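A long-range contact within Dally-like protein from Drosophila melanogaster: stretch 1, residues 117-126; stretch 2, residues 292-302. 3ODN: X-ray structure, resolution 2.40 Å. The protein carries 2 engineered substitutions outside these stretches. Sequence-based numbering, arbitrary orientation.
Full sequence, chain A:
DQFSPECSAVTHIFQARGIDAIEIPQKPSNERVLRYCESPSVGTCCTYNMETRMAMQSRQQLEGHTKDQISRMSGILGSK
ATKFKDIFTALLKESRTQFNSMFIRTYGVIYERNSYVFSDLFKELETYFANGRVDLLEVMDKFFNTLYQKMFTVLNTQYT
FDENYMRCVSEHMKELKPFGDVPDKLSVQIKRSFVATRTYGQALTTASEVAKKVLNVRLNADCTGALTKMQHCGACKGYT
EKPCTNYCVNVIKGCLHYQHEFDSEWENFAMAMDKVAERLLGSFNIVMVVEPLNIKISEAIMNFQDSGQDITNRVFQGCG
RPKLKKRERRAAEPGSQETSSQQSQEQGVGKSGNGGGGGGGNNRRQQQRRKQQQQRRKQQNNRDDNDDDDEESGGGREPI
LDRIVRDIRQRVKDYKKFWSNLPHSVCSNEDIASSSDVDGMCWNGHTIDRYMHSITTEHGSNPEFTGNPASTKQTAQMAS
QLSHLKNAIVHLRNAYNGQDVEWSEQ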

# COMPACT_ATOMS: atom_id res chain seq x y z
N VAL A 117 -14.94 -25.60 -11.75
CA VAL A 117 -13.60 -25.29 -12.24
C VAL A 117 -13.44 -23.77 -12.23
O VAL A 117 -12.44 -23.25 -11.72
N PHE A 118 -14.44 -23.07 -12.76
CA PHE A 118 -14.45 -21.62 -12.82
C PHE A 118 -14.76 -21.01 -11.44
O PHE A 118 -14.14 -20.01 -11.09
N SER A 119 -15.67 -21.62 -10.66
CA SER A 119 -16.00 -21.10 -9.34
C SER A 119 -14.82 -21.29 -8.35
O SER A 119 -14.54 -20.38 -7.57
N ASP A 120 -14.05 -22.40 -8.48
CA ASP A 120 -12.83 -22.69 -7.70
C ASP A 120 -11.74 -21.67 -8.01
O ASP A 120 -10.91 -21.40 -7.14
N LEU A 121 -11.70 -21.16 -9.25
CA LEU A 121 -10.75 -20.14 -9.66
C LEU A 121 -11.07 -18.85 -8.92
O LEU A 121 -10.18 -18.29 -8.29
N PHE A 122 -12.34 -18.40 -8.92
CA PHE A 122 -12.72 -17.19 -8.19
C PHE A 122 -12.47 -17.25 -6.68
O PHE A 122 -12.18 -16.23 -6.07
N LYS A 123 -12.54 -18.45 -6.09
CA LYS A 123 -12.29 -18.67 -4.67
C LYS A 123 -10.83 -18.46 -4.32
O LYS A 123 -10.54 -17.87 -3.29
N GLU A 124 -9.91 -18.91 -5.19
CA GLU A 124 -8.47 -18.76 -5.04
C GLU A 124 -8.05 -17.31 -5.08
O GLU A 124 -7.21 -16.88 -4.28
N LEU A 125 -8.67 -16.53 -5.99
CA LEU A 125 -8.44 -15.11 -6.19
C LEU A 125 -8.99 -14.36 -5.00
O LEU A 125 -8.33 -13.46 -4.51
N GLU A 126 -10.17 -14.76 -4.49
CA GLU A 126 -10.79 -14.22 -3.28
C GLU A 126 -9.90 -14.49 -2.03
O GLU A 126 -9.58 -13.54 -1.30
N PRO A 292 -12.98 -7.58 -17.33
CA PRO A 292 -13.26 -8.31 -18.57
C PRO A 292 -12.68 -9.72 -18.57
O PRO A 292 -12.34 -10.25 -19.64
N LEU A 293 -12.56 -10.34 -17.38
CA LEU A 293 -11.98 -11.67 -17.20
C LEU A 293 -12.77 -12.76 -17.94
O LEU A 293 -12.16 -13.67 -18.51
N ASN A 294 -14.10 -12.60 -18.01
CA ASN A 294 -14.99 -13.51 -18.73
C ASN A 294 -14.71 -13.54 -20.24
O ASN A 294 -14.67 -14.64 -20.82
N ILE A 295 -14.40 -12.35 -20.83
CA ILE A 295 -14.04 -12.11 -22.24
C ILE A 295 -12.68 -12.75 -22.54
O ILE A 295 -12.54 -13.40 -23.57
N LYS A 296 -11.69 -12.60 -21.64
CA LYS A 296 -10.34 -13.18 -21.82
C LYS A 296 -10.38 -14.71 -21.80
O LYS A 296 -9.66 -15.36 -22.55
N ILE A 297 -11.24 -15.30 -20.94
CA ILE A 297 -11.35 -16.75 -20.83
C ILE A 297 -12.17 -17.35 -22.01
O ILE A 297 -11.79 -18.41 -22.52
N SER A 298 -13.22 -16.63 -22.49
CA SER A 298 -14.03 -17.06 -23.65
C SER A 298 -13.17 -17.05 -24.93
O SER A 298 -13.30 -17.93 -25.79
N GLU A 299 -12.28 -16.05 -25.05
CA GLU A 299 -11.36 -15.89 -26.18
C GLU A 299 -10.31 -17.00 -26.21
O GLU A 299 -9.98 -17.47 -27.30
N ALA A 300 -9.87 -17.51 -25.03
CA ALA A 300 -8.97 -18.67 -24.92
C ALA A 300 -9.74 -19.96 -25.37
O ALA A 300 -9.18 -20.81 -26.07
N ILE A 301 -11.03 -20.06 -24.98
CA ILE A 301 -11.93 -21.14 -25.34
C ILE A 301 -12.18 -21.20 -26.87
O ILE A 301 -12.08 -22.28 -27.46
N MET A 302 -12.47 -20.03 -27.51
CA MET A 302 -12.70 -19.92 -28.97
C MET A 302 -11.42 -20.26 -29.74
O MET A 302 -11.52 -20.83 -30.82

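Two helical segments meet here through side chains. Their axes come no closer than 13.6 Å, and their N-to-C directions differ by 136°. The backbones are therefore far apart, and apolar side chains bridge the gap. The nearest CA pair is Phe-118 CA and Ile-297 CA, at 9.9 Å.

From stretch 1, Phe-118, Leu-121 and Leu-125 point toward the partner helix. Phe-122 leaves its CA sideways, but its ring end comes nearer. From stretch 2, Leu-293, Ile-297 and Ile-301 point inward. They are spaced four residues apart, so they form one ridge along the helix.

Ile-297 sits in the middle of that ridge. Its chi1 is m and its chi2 is t. It fills the space between Phe-118 and Leu-121: Ile-297 CG2 lies 4.1 Å from Phe-118 CE2, at the ring edge, while Ile-297 CD1 lies 4.3 Å from Leu-121 CD2. Leu-121 is t at chi1 and p at chi2.

Phe-118, with chi1 m, also reaches the next bump on the ridge. Phe-118 CZ is 4.4 Å from Ile-301 CD1; Ile-301 is m, t.

Leu-293, a t, p rotamer, fills the other hollow. The Leu-293 CD2 methyl touches both Phe-122 and Leu-125, lying 4.3 Å from Phe-122 CZ and 4.4 Å from Leu-125 CD1. Phe-122 has chi1 m; Leu-125 is m, t.

All seven side chains are buried, yet the two stretches cover only 211 Å² of each other, both sides summed. The contact is narrow and entirely apolar.

No hydrogen bond crosses it. Some polar side chains find partners within their own helix or elsewhere in the structure: Ser-298 OG donates to Ile-295 O at 2.9 Å, within its own helix, and Asn-294 ND2 bonds outside these stretches.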

# COMPACT_ATOMS: atom_id res chain seq x y z
CB VAL A 117 -13.41 -25.88 -13.67
CG1 VAL A 117 -12.03 -25.55 -14.24
CG2 VAL A 117 -13.64 -27.39 -13.68
CB PHE A 118 -15.44 -21.14 -13.89
CG PHE A 118 -15.18 -21.71 -15.26
CD1 PHE A 118 -15.94 -22.76 -15.75
CD2 PHE A 118 -14.19 -21.18 -16.07
CE1 PHE A 118 -15.73 -23.27 -17.03
CE2 PHE A 118 -13.96 -21.70 -17.35
CZ PHE A 118 -14.73 -22.75 -17.82
CB SER A 119 -17.36 -21.61 -8.83
OG SER A 119 -17.29 -22.76 -8.00
CB ASP A 120 -12.27 -24.11 -7.99
CG ASP A 120 -13.02 -25.26 -7.34
OD1 ASP A 120 -13.85 -25.00 -6.44
OD2 ASP A 120 -12.79 -26.43 -7.76
CB LEU A 121 -10.77 -19.92 -11.19
CG LEU A 121 -9.67 -18.98 -11.73
CD1 LEU A 121 -8.31 -19.60 -11.59
CD2 LEU A 121 -9.94 -18.55 -13.17
CB PHE A 122 -14.16 -16.78 -8.51
CG PHE A 122 -14.27 -15.99 -9.79
CD1 PHE A 122 -14.62 -16.61 -10.98
CD2 PHE A 122 -14.00 -14.62 -9.81
CE1 PHE A 122 -14.70 -15.88 -12.17
CE2 PHE A 122 -14.07 -13.89 -11.00
CZ PHE A 122 -14.46 -14.51 -12.17
CB LYS A 123 -12.76 -20.07 -4.24
CG LYS A 123 -14.23 -20.06 -3.83
CD LYS A 123 -15.04 -21.21 -4.43
CE LYS A 123 -16.52 -21.03 -4.19
NZ LYS A 123 -17.30 -22.23 -4.57
CB GLU A 124 -7.73 -19.55 -6.12
CG GLU A 124 -7.89 -21.08 -6.03
CD GLU A 124 -7.25 -21.84 -4.87
OE1 GLU A 124 -6.98 -23.05 -5.05
OE2 GLU A 124 -7.04 -21.24 -3.79
CB LEU A 125 -9.08 -14.62 -7.51
CG LEU A 125 -8.71 -15.36 -8.80
CD1 LEU A 125 -9.66 -14.97 -9.94
CD2 LEU A 125 -7.26 -15.13 -9.20
CB GLU A 126 -12.22 -14.78 -3.08
CG GLU A 126 -13.29 -13.90 -3.70
CD GLU A 126 -14.55 -14.52 -4.32
OE1 GLU A 126 -14.80 -15.74 -4.14
OE2 GLU A 126 -15.30 -13.76 -4.98
CB PRO A 292 -12.57 -7.45 -19.63
CG PRO A 292 -11.46 -6.68 -18.84
CD PRO A 292 -11.64 -6.94 -17.39
CB LEU A 293 -11.75 -12.01 -15.71
CG LEU A 293 -10.97 -13.30 -15.37
CD1 LEU A 293 -9.65 -13.41 -16.15
CD2 LEU A 293 -10.67 -13.35 -13.89
CB ASN A 294 -16.46 -13.23 -18.41
CG ASN A 294 -16.93 -11.81 -18.59
OD1 ASN A 294 -16.26 -10.95 -19.18
ND2 ASN A 294 -18.14 -11.56 -18.12
CB ILE A 295 -14.09 -10.59 -22.61
CG1 ILE A 295 -15.54 -10.05 -22.59
CG2 ILE A 295 -13.42 -10.28 -23.96
CD1 ILE A 295 -15.72 -8.76 -21.79
CB LYS A 296 -9.37 -12.67 -20.74
CG LYS A 296 -9.11 -11.17 -20.78
CD LYS A 296 -8.63 -10.68 -19.39
CE LYS A 296 -7.87 -9.37 -19.43
NZ LYS A 296 -6.43 -9.54 -19.09
CB ILE A 297 -11.70 -17.23 -19.38
CG1 ILE A 297 -10.58 -16.79 -18.40
CG2 ILE A 297 -11.94 -18.77 -19.29
CD1 ILE A 297 -10.89 -16.85 -17.01
CB SER A 298 -15.25 -16.16 -23.82
OG SER A 298 -14.91 -14.86 -24.27
CB GLU A 299 -10.78 -14.46 -26.24
CG GLU A 299 -11.82 -13.47 -26.78
CD GLU A 299 -11.50 -11.98 -26.83
OE1 GLU A 299 -10.62 -11.51 -26.07
OE2 GLU A 299 -12.20 -11.28 -27.60
CB ALA A 300 -8.49 -18.82 -23.49
CB ILE A 301 -13.22 -21.07 -24.47
CG1 ILE A 301 -12.95 -21.60 -23.03
CG2 ILE A 301 -14.40 -21.82 -25.14
CD1 ILE A 301 -14.07 -21.38 -21.93
CB MET A 302 -13.17 -18.51 -29.34
CG MET A 302 -14.63 -18.25 -29.01
SD MET A 302 -15.25 -16.71 -29.74
CE MET A 302 -14.59 -15.47 -28.56